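Local atomic coordinates of enterochelin esterase (PDB entry 3MGA), a protein that probably hydrolyses the ester bonds of ferric enterobactin after its uptake, so that the iron held by this siderophore can be released in the bacterial cell. Residues R17-T20 against G21-I25; V55-T58 against G59-H63; D244-H247 against R248-L252; A295-A298 against G299-P303. All blocks are in the same frame, centred on the assembly; numbering follows the deposited sequence.

Contact 1 (R17-T20 against G21-I25); sequences RTKT and GPEWI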
loop_
_atom_site.group_PDB
_atom_site.type_symbol
_atom_site.label_atom_id
_atom_site.label_comp_id
_atom_site.label_asym_id
_atom_site.label_seq_id
_atom_site.Cartn_x
_atom_site.Cartn_y
_atom_site.Cartn_z
ATOM N N ARG A 17 -18.937 26.669 1.807
ATOM C CA ARG A 17 -19.113 26.406 0.374
ATOM C C ARG A 17 -17.797 26.486 -0.400
ATOM O O ARG A 17 -17.628 25.801 -1.407
ATOM C CB ARG A 17 -20.112 27.406 -0.215
ATOM C CG ARG A 17 -21.551 27.205 0.240
ATOM C CD ARG A 17 -22.265 26.120 -0.560
ATOM N NE ARG A 17 -22.491 26.540 -1.948
ATOM C CZ ARG A 17 -23.180 25.849 -2.856
ATOM N NH1 ARG A 17 -23.738 24.681 -2.544
ATOM N NH2 ARG A 17 -23.321 26.332 -4.086
ATOM N N THR A 18 -16.876 27.327 0.068
ATOM C CA THR A 18 -15.569 27.501 -0.584
ATOM C C THR A 18 -14.587 26.372 -0.253
ATOM O O THR A 18 -13.562 26.212 -0.927
ATOM C CB THR A 18 -14.918 28.849 -0.190
ATOM O OG1 THR A 18 -14.663 28.877 1.223
ATOM C CG2 THR A 18 -15.823 30.022 -0.580
ATOM N N LYS A 19 -14.892 25.602 0.787
ATOM C CA LYS A 19 -14.036 24.490 1.197
ATOM C C LYS A 19 -14.387 23.175 0.499
ATOM O O LYS A 19 -15.516 22.680 0.592
ATOM C CB LYS A 19 -14.023 24.345 2.726
ATOM C CG LYS A 19 -12.988 25.245 3.427
ATOM C CD LYS A 19 -13.021 26.703 2.978
ATOM C CE LYS A 19 -11.853 27.484 3.571
ATOM N NZ LYS A 19 -11.785 28.883 3.054
ATOM N N THR A 20 -13.390 22.647 -0.212
ATOM C CA THR A 20 -13.476 21.404 -0.971
ATOM C C THR A 20 -12.555 20.330 -0.388
ATOM O O THR A 20 -12.422 19.248 -0.953
ATOM C CB THR A 20 -13.031 21.653 -2.431
ATOM O OG1 THR A 20 -13.911 22.603 -3.036
ATOM C CG2 THR A 20 -13.040 20.360 -3.252
ATOM N N GLY A 21 -11.923 20.639 0.742
ATOM C CA GLY A 21 -11.004 19.719 1.395
ATOM C C GLY A 21 -9.789 20.474 1.885
ATOM O O GLY A 21 -9.848 21.684 2.091
ATOM N N PRO A 22 -8.677 19.762 2.099
ATOM C CA PRO A 22 -7.452 20.413 2.549
ATOM C C PRO A 22 -6.930 21.462 1.563
ATOM O O PRO A 22 -7.055 21.294 0.346
ATOM C CB PRO A 22 -6.464 19.250 2.655
ATOM C CG PRO A 22 -7.316 18.063 2.904
ATOM C CD PRO A 22 -8.553 18.295 2.104
ATOM N N GLU A 23 -6.358 22.534 2.103
ATOM C CA GLU A 23 -5.792 23.618 1.299
ATOM C C GLU A 23 -4.288 23.685 1.529
ATOM O O GLU A 23 -3.809 23.379 2.614
ATOM C CB GLU A 23 -6.440 24.946 1.672
ATOM C CG GLU A 23 -7.919 25.029 1.332
ATOM C CD GLU A 23 -8.564 26.295 1.860
ATOM O OE1 GLU A 23 -8.214 26.709 2.985
ATOM O OE2 GLU A 23 -9.436 26.862 1.165
ATOM N N TRP A 24 -3.548 24.098 0.509
ATOM C CA TRP A 24 -2.101 24.175 0.610
ATOM C C TRP A 24 -1.516 25.489 0.080
ATOM O O TRP A 24 -2.090 26.129 -0.796
ATOM C CB TRP A 24 -1.467 22.988 -0.126
ATOM C CG TRP A 24 -1.830 22.894 -1.592
ATOM C CD1 TRP A 24 -1.202 23.514 -2.634
ATOM C CD2 TRP A 24 -2.883 22.115 -2.168
ATOM N NE1 TRP A 24 -1.804 23.181 -3.819
ATOM C CE2 TRP A 24 -2.841 22.325 -3.564
ATOM C CE3 TRP A 24 -3.864 21.270 -1.642
ATOM C CZ2 TRP A 24 -3.747 21.716 -4.443
ATOM C CZ3 TRP A 24 -4.762 20.660 -2.517
ATOM C CH2 TRP A 24 -4.694 20.884 -3.900
ATOM N N ILE A 25 -0.371 25.871 0.641
ATOM C CA ILE A 25 0.359 27.071 0.236
ATOM C C ILE A 25 1.830 26.711 0.064
ATOM O O ILE A 25 2.461 26.185 0.979
ATOM C CB ILE A 25 0.242 28.208 1.265
ATOM C CG1 ILE A 25 -1.209 28.675 1.382
ATOM C CG2 ILE A 25 1.133 29.380 0.866
ATOM C CD1 ILE A 25 -1.789 29.196 0.095
HETATM O O HOH W 1 -10.999 23.586 0.718
#
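Water 1 is gripped from both sides of the Thr20-Gly21 junction: it accepts from Thr20 N at 2.7 Å and donates to Gly21 O at 2.6 Å. The bend it spans links helix 13-17 to strand 23-26, the edge strand of an antiparallel four-stranded sheet in the N-terminal half of the esterase. Gly21 makes this bend with phi 138° and psi -158°, a backbone shape that a residue with a CB hardly reaches. Across the bend the side chains of Lys19 and Glu23 reach toward each other and cross at about a right angle. Lys19 is kinked at its second torsion (chi2 49°), beyond which the chain is extended as far as NZ. Its CE comes within 3.5 Å of Glu23 OE2, while the charged ends make only a long salt bridge, Lys19 NZ to Glu23 OE2 at 3.6 Å. The other carboxylate oxygen, Glu23 OE1, is taken by the indole NE1 of Trp37 on strand 32-39, which should steady the carboxylate more firmly than the lysine does. Lys19 also lies against Trp37. Lys19 NZ also makes a weak hydrogen bond of 3.4 Å to Thr18 OG1, itself bonded to Trp15 O.

Contact 2 (V55-T58 against G59-H63); sequences VYIT and GVTDH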
loop_
_atom_site.group_PDB
_atom_site.type_symbol
_atom_site.label_atom_id
_atom_site.label_comp_id
_atom_site.label_asym_id
_atom_site.label_seq_id
_atom_site.Cartn_x
_atom_site.Cartn_y
_atom_site.Cartn_z
ATOM N N VAL A 55 -6.223 14.002 13.678
ATOM C CA VAL A 55 -5.922 13.995 12.268
ATOM C C VAL A 55 -4.921 12.872 12.125
ATOM O O VAL A 55 -3.795 12.972 12.614
ATOM C CB VAL A 55 -5.348 15.356 11.823
ATOM C CG1 VAL A 55 -5.015 15.357 10.336
ATOM C CG2 VAL A 55 -6.354 16.478 12.161
ATOM N N TYR A 56 -5.351 11.778 11.504
ATOM C CA TYR A 56 -4.501 10.607 11.332
ATOM C C TYR A 56 -4.075 10.516 9.878
ATOM O O TYR A 56 -4.825 10.041 9.040
ATOM C CB TYR A 56 -5.257 9.351 11.763
ATOM C CG TYR A 56 -4.409 8.107 11.896
ATOM C CD1 TYR A 56 -3.782 7.796 13.105
ATOM C CD2 TYR A 56 -4.256 7.220 10.828
ATOM C CE1 TYR A 56 -3.009 6.646 13.245
ATOM C CE2 TYR A 56 -3.488 6.067 10.956
ATOM C CZ TYR A 56 -2.865 5.783 12.164
ATOM O OH TYR A 56 -2.107 4.638 12.295
ATOM N N ILE A 57 -2.871 11.008 9.596
ATOM C CA ILE A 57 -2.307 11.012 8.257
ATOM C C ILE A 57 -1.207 9.959 8.205
ATOM O O ILE A 57 -0.262 10.008 8.989
ATOM C CB ILE A 57 -1.707 12.397 7.914
ATOM C CG1 ILE A 57 -2.732 13.512 8.162
ATOM C CG2 ILE A 57 -1.233 12.436 6.473
ATOM C CD1 ILE A 57 -2.201 14.916 7.915
ATOM N N THR A 58 -1.337 9.005 7.289
ATOM C CA THR A 58 -0.354 7.932 7.157
ATOM C C THR A 58 1.071 8.474 6.982
ATOM O O THR A 58 1.333 9.308 6.116
ATOM C CB THR A 58 -0.696 6.999 5.969
ATOM O OG1 THR A 58 -2.009 6.472 6.149
ATOM C CG2 THR A 58 0.299 5.842 5.867
ATOM N N GLY A 59 1.981 7.997 7.826
ATOM C CA GLY A 59 3.382 8.408 7.774
ATOM C C GLY A 59 3.681 9.855 8.148
ATOM O O GLY A 59 4.785 10.339 7.900
ATOM N N VAL A 60 2.717 10.560 8.729
ATOM C CA VAL A 60 2.953 11.943 9.123
ATOM C C VAL A 60 2.578 12.184 10.589
ATOM O O VAL A 60 3.386 12.734 11.341
ATOM C CB VAL A 60 2.221 12.937 8.216
ATOM C CG1 VAL A 60 2.488 14.373 8.685
ATOM C CG2 VAL A 60 2.666 12.758 6.788
ATOM N N THR A 61 1.375 11.769 10.993
ATOM C CA THR A 61 0.930 11.944 12.372
ATOM C C THR A 61 0.623 10.631 13.090
ATOM O O THR A 61 -0.062 10.632 14.113
ATOM C CB THR A 61 -0.332 12.827 12.454
ATOM O OG1 THR A 61 -1.441 12.160 11.834
ATOM C CG2 THR A 61 -0.088 14.189 11.800
ATOM N N ASP A 62 1.133 9.517 12.580
ATOM C CA ASP A 62 0.878 8.205 13.196
ATOM C C ASP A 62 2.116 7.647 13.914
ATOM O O ASP A 62 3.058 8.376 14.199
ATOM C CB ASP A 62 0.332 7.218 12.149
ATOM C CG ASP A 62 1.314 6.943 11.015
ATOM O OD1 ASP A 62 2.470 7.405 11.086
ATOM O OD2 ASP A 62 0.924 6.262 10.041
ATOM N N HIS A 63 2.101 6.352 14.204
ATOM C CA HIS A 63 3.199 5.695 14.897
ATOM C C HIS A 63 4.461 5.521 14.048
ATOM O O HIS A 63 5.539 5.301 14.597
ATOM C CB HIS A 63 2.750 4.321 15.380
ATOM C CG HIS A 63 2.472 3.361 14.268
ATOM N ND1 HIS A 63 3.423 2.487 13.788
ATOM C CD2 HIS A 63 1.359 3.151 13.528
ATOM C CE1 HIS A 63 2.904 1.771 12.806
ATOM N NE2 HIS A 63 1.652 2.156 12.629
HETATM O O HOH W 2 -2.007 12.137 15.292
#
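Thr61 reaches back to the strand that precedes it. Its CB sits 3.5 Å from Val55 O, and CG2 passes the same oxygen more loosely. OG1 does the real work, placed between the backbone N and the carbonyl carbon of its own residue (chi1 66°). It donates to Val55 O at 2.6 Å, tilted somewhat out of that carbonyl's plane, and accepts from Ile57 N at 2.9 Å along an almost straight N-H line of 175°. One hydroxyl thus serves two backbone groups of strand 52-57, which lies at the rim of an antiparallel sheet in the E-set-like N-terminal domain. The strand leaves through a type II beta turn with Thr58 and Gly59 at its corners, Gly59 having positive phi. Ile57 O closes the turn and accepts twice: Val60 N, 3.0 Å away, comes from above the carbonyl plane, and Thr61 N lies in that plane. Asp62 OD2 accepts from Gly59 N at 3.0 Å, met from above the carboxylate plane, while OD1 holds His64 N. Asp62 CB rests 3.5 Å from Tyr56 CZ, against a ring that also meets Trp124 edge-to-face. Beside the turn, Ile57 CG2 packs alongside Val60 CB at 3.9 Å.

Contact 3 (D244-H247 against R248-L252); sequences DTQH and RSQEL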
loop_
_atom_site.group_PDB
_atom_site.type_symbol
_atom_site.label_atom_id
_atom_site.label_comp_id
_atom_site.label_asym_id
_atom_site.label_seq_id
_atom_site.Cartn_x
_atom_site.Cartn_y
_atom_site.Cartn_z
ATOM N N ASP A 244 -8.000 -13.265 5.789
ATOM C CA ASP A 244 -8.142 -12.441 6.984
ATOM C C ASP A 244 -6.776 -12.266 7.628
ATOM O O ASP A 244 -5.800 -12.851 7.170
ATOM C CB ASP A 244 -9.160 -13.065 7.956
ATOM C CG ASP A 244 -8.818 -14.501 8.328
ATOM O OD1 ASP A 244 -7.670 -14.924 8.076
ATOM O OD2 ASP A 244 -9.694 -15.205 8.879
ATOM N N THR A 245 -6.711 -11.459 8.679
ATOM C CA THR A 245 -5.452 -11.179 9.377
ATOM C C THR A 245 -4.782 -12.427 9.956
ATOM O O THR A 245 -3.566 -12.590 9.850
ATOM C CB THR A 245 -5.670 -10.124 10.478
ATOM O OG1 THR A 245 -6.128 -8.912 9.869
ATOM C CG2 THR A 245 -4.383 -9.840 11.242
ATOM N N GLN A 246 -5.572 -13.302 10.558
ATOM C CA GLN A 246 -5.041 -14.529 11.134
ATOM C C GLN A 246 -4.314 -15.348 10.058
ATOM O O GLN A 246 -3.169 -15.736 10.238
ATOM C CB GLN A 246 -6.175 -15.345 11.786
ATOM C CG GLN A 246 -5.740 -16.641 12.497
ATOM C CD GLN A 246 -6.920 -17.390 13.153
ATOM O OE1 GLN A 246 -8.076 -16.957 13.066
ATOM N NE2 GLN A 246 -6.625 -18.516 13.809
ATOM N N HIS A 247 -4.968 -15.585 8.930
ATOM C CA HIS A 247 -4.358 -16.372 7.860
ATOM C C HIS A 247 -3.203 -15.659 7.182
ATOM O O HIS A 247 -2.157 -16.255 6.952
ATOM C CB HIS A 247 -5.395 -16.762 6.805
ATOM C CG HIS A 247 -6.407 -17.751 7.295
ATOM N ND1 HIS A 247 -7.640 -17.381 7.787
ATOM C CD2 HIS A 247 -6.366 -19.101 7.361
ATOM C CE1 HIS A 247 -8.316 -18.462 8.134
ATOM N NE2 HIS A 247 -7.564 -19.518 7.887
ATOM N N ARG A 248 -3.403 -14.384 6.869
ATOM C CA ARG A 248 -2.397 -13.587 6.193
ATOM C C ARG A 248 -1.090 -13.532 6.993
ATOM O O ARG A 248 -0.003 -13.693 6.434
ATOM C CB ARG A 248 -2.942 -12.178 5.936
ATOM C CG ARG A 248 -2.010 -11.273 5.154
ATOM C CD ARG A 248 -2.634 -9.908 4.893
ATOM N NE ARG A 248 -1.756 -9.090 4.060
ATOM C CZ ARG A 248 -0.804 -8.289 4.525
ATOM N NH1 ARG A 248 -0.591 -8.174 5.831
ATOM N NH2 ARG A 248 -0.056 -7.601 3.674
ATOM N N SER A 249 -1.205 -13.305 8.296
ATOM C CA SER A 249 -0.036 -13.233 9.165
ATOM C C SER A 249 0.655 -14.595 9.305
ATOM O O SER A 249 1.820 -14.663 9.687
ATOM C CB SER A 249 -0.427 -12.678 10.537
ATOM O OG SER A 249 -0.967 -11.371 10.409
ATOM N N GLN A 250 -0.070 -15.671 8.995
ATOM C CA GLN A 250 0.475 -17.033 9.058
ATOM C C GLN A 250 0.965 -17.548 7.693
ATOM O O GLN A 250 1.937 -18.299 7.625
ATOM C CB GLN A 250 -0.596 -18.005 9.577
ATOM C CG GLN A 250 -0.975 -17.832 11.043
ATOM C CD GLN A 250 -2.147 -18.728 11.477
ATOM O OE1 GLN A 250 -3.052 -19.044 10.683
ATOM N NE2 GLN A 250 -2.145 -19.115 12.747
ATOM N N GLU A 251 0.298 -17.139 6.616
ATOM C CA GLU A 251 0.620 -17.639 5.270
ATOM C C GLU A 251 1.596 -16.814 4.439
ATOM O O GLU A 251 2.303 -17.376 3.612
ATOM C CB GLU A 251 -0.684 -17.853 4.475
ATOM C CG GLU A 251 -1.608 -18.906 5.107
ATOM C CD GLU A 251 -2.954 -19.057 4.404
ATOM O OE1 GLU A 251 -3.382 -18.133 3.671
ATOM O OE2 GLU A 251 -3.593 -20.114 4.602
ATOM N N LEU A 252 1.635 -15.501 4.644
ATOM C CA LEU A 252 2.532 -14.646 3.869
ATOM C C LEU A 252 3.967 -14.499 4.394
ATOM O O LEU A 252 4.902 -14.427 3.592
ATOM C CB LEU A 252 1.920 -13.249 3.660
ATOM C CG LEU A 252 0.663 -13.148 2.786
ATOM C CD1 LEU A 252 0.273 -11.672 2.583
ATOM C CD2 LEU A 252 0.877 -13.809 1.437
#
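The capped start of helix 245-251 belongs to the alpha/beta-hydrolase half of the protein, and its first turn is closed by Arg248 N bonding to Asp244 O at 2.9 Å. Asp244 is the N-cap. Its OD1 takes His247 N at 2.9 Å, met nearly along the C-O axis. His247 ND1 also donates to this oxygen; the 2.5 Å separation is very short and its exact value doubtful, but Asp244 CG lies in the ring plane at its edge. One turn on, His247 and Glu251 run side by side, with ring and carboxylate planes 55° apart and His247 CD2 4.0 Å from Glu251 OE2. The carboxylate's polar partners come from strand 185-193: Arg187 makes a salt bridge to OE1 and Asn185 hydrogen-bonds OE2. His247 O accepts from both Glu251 N and Gln250 N, the latter at 3.0 Å. Arg248, its CG anti to the backbone N (chi1 -176°), is extended as far as NE, where the guanidinium turns; NE pairs with Asp209, NH1 bonds a glycerol, and the side chain touches Ser289 in what looks like the nucleophile elbow. An aspartate accepting the amide of the third helical residue is the classic side-chain N-cap.

Contact 4 (A295-A298 against G299-P303); sequences ALYA and GLNWP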
loop_
_atom_site.group_PDB
_atom_site.type_symbol
_atom_site.label_atom_id
_atom_site.label_comp_id
_atom_site.label_asym_id
_atom_site.label_seq_id
_atom_site.Cartn_x
_atom_site.Cartn_y
_atom_site.Cartn_z
ATOM N N ALA A 295 6.634 -12.121 -1.509
ATOM C CA ALA A 295 6.969 -12.142 -2.950
ATOM C C ALA A 295 8.464 -12.363 -3.182
ATOM O O ALA A 295 8.842 -13.110 -4.065
ATOM C CB ALA A 295 6.493 -10.862 -3.653
ATOM N N LEU A 296 9.314 -11.706 -2.394
ATOM C CA LEU A 296 10.755 -11.884 -2.528
ATOM C C LEU A 296 11.090 -13.318 -2.119
ATOM O O LEU A 296 11.837 -14.017 -2.804
ATOM C CB LEU A 296 11.527 -10.883 -1.668
ATOM C CG LEU A 296 13.055 -10.998 -1.745
ATOM C CD1 LEU A 296 13.566 -10.783 -3.179
ATOM C CD2 LEU A 296 13.711 -10.024 -0.785
ATOM N N TYR A 297 10.526 -13.746 -0.994
ATOM C CA TYR A 297 10.717 -15.100 -0.495
ATOM C C TYR A 297 10.404 -16.109 -1.598
ATOM O O TYR A 297 11.130 -17.088 -1.773
ATOM C CB TYR A 297 9.827 -15.317 0.729
ATOM C CG TYR A 297 9.785 -16.727 1.273
ATOM C CD1 TYR A 297 8.801 -17.619 0.856
ATOM C CD2 TYR A 297 10.690 -17.155 2.225
ATOM C CE1 TYR A 297 8.730 -18.895 1.355
ATOM C CE2 TYR A 297 10.630 -18.451 2.736
ATOM C CZ TYR A 297 9.645 -19.311 2.291
ATOM O OH TYR A 297 9.565 -20.593 2.781
ATOM N N ALA A 298 9.330 -15.855 -2.345
ATOM C CA ALA A 298 8.926 -16.733 -3.451
ATOM C C ALA A 298 9.989 -16.743 -4.547
ATOM O O ALA A 298 10.409 -17.796 -4.995
ATOM C CB ALA A 298 7.586 -16.289 -4.026
ATOM N N GLY A 299 10.408 -15.557 -4.977
ATOM C CA GLY A 299 11.431 -15.431 -6.006
ATOM C C GLY A 299 12.758 -16.038 -5.586
ATOM O O GLY A 299 13.466 -16.636 -6.407
ATOM N N LEU A 300 13.099 -15.872 -4.309
ATOM C CA LEU A 300 14.336 -16.419 -3.762
ATOM C C LEU A 300 14.324 -17.948 -3.680
ATOM O O LEU A 300 15.339 -18.578 -3.954
ATOM C CB LEU A 300 14.626 -15.835 -2.374
ATOM C CG LEU A 300 15.020 -14.357 -2.294
ATOM C CD1 LEU A 300 15.113 -13.913 -0.841
ATOM C CD2 LEU A 300 16.342 -14.102 -3.018
ATOM N N ASN A 301 13.186 -18.543 -3.316
ATOM C CA ASN A 301 13.100 -20.006 -3.193
ATOM C C ASN A 301 12.698 -20.761 -4.468
ATOM O O ASN A 301 13.114 -21.910 -4.655
ATOM C CB ASN A 301 12.190 -20.427 -2.030
ATOM C CG ASN A 301 12.742 -20.015 -0.671
ATOM O OD1 ASN A 301 13.299 -20.842 0.060
ATOM N ND2 ASN A 301 12.650 -18.727 -0.355
ATOM N N TRP A 302 11.910 -20.132 -5.336
ATOM C CA TRP A 302 11.477 -20.773 -6.586
ATOM C C TRP A 302 11.692 -19.839 -7.780
ATOM O O TRP A 302 10.729 -19.422 -8.441
ATOM C CB TRP A 302 10.013 -21.198 -6.480
ATOM C CG TRP A 302 9.778 -22.145 -5.362
ATOM C CD1 TRP A 302 9.965 -23.498 -5.383
ATOM C CD2 TRP A 302 9.329 -21.821 -4.042
ATOM N NE1 TRP A 302 9.658 -24.035 -4.159
ATOM C CE2 TRP A 302 9.263 -23.030 -3.317
ATOM C CE3 TRP A 302 8.976 -20.629 -3.403
ATOM C CZ2 TRP A 302 8.861 -23.082 -1.986
ATOM C CZ3 TRP A 302 8.575 -20.677 -2.085
ATOM C CH2 TRP A 302 8.521 -21.899 -1.386
ATOM N N PRO A 303 12.970 -19.517 -8.073
ATOM C CA PRO A 303 13.291 -18.600 -9.171
ATOM C C PRO A 303 13.000 -19.189 -10.546
ATOM O O PRO A 303 12.927 -18.454 -11.527
ATOM C CB PRO A 303 14.790 -18.342 -8.987
ATOM C CG PRO A 303 15.305 -19.557 -8.287
ATOM C CD PRO A 303 14.178 -20.089 -7.448
#
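Helix 290-301, the connection between parallel strands 284-288 and 308-312, follows the presumed nucleophile elbow of this alpha/beta-hydrolase fold, and its last turns and the exit from it run from Ala295-Ala298 into Gly299-Pro303. At the C-terminal end, Tyr297 O is gripped twice by Asn301. The backbone N donates at 3.0 Å, and the side-chain ND2 at 2.6 Å with an N-H...O angle of 167°, the carbonyl oxygen lying close to the amide plane. With CG of Asn301 beside its own backbone N (chi1 -65°), the amide folds back along the helix and brings ND2 3.6 Å above one face of the Tyr297 ring, off centre toward the rim. Asn301 CB meanwhile sits over a face of the Trp302 ring, near its margin. Trp302 has left helical geometry, although its N still donates to Ala298 O at 2.8 Å, and its indole presents an edge to Ala298, with CE3 3.6 Å from Ala298 O. The Tyr297 and Trp302 rings are set obliquely, planes 71° apart, touching at Tyr297 CE1 and Trp302 CZ3, 3.9 Å from each other. Trp259 of helix 256-273 packs on Tyr297 and Ala298. A different flank is aliphatic: Leu296 CG meets Leu300 CD1 at 3.7 Å, and Val329 of helix 328-335 touches both leucines. Tyr297 O can only accept, which supports the modelled sense of the amide with ND2 toward it; this carbonyl of the final turn so gains a second donor.

In the fold
From the N terminus, contact 1 turns the chain from helix 13-17 into edge strand 23-26 of one antiparallel sheet. Contact 2 closes the turn that ends strand 52-57 of the second; their centres are about 20 Å apart. Both lie in the N-terminal beta region. The chain then enters the esterase part, where contact 3 caps the helix after strand 236-240 and contact 4 finishes the helix between strands 284-288 and 308-312. These two have centres about 18 Å apart and nearest atoms about 6 Å apart; Phe290, on the latter helix, touches Arg248 and Leu252. All four are local and strictly in series, with none nested or crossing.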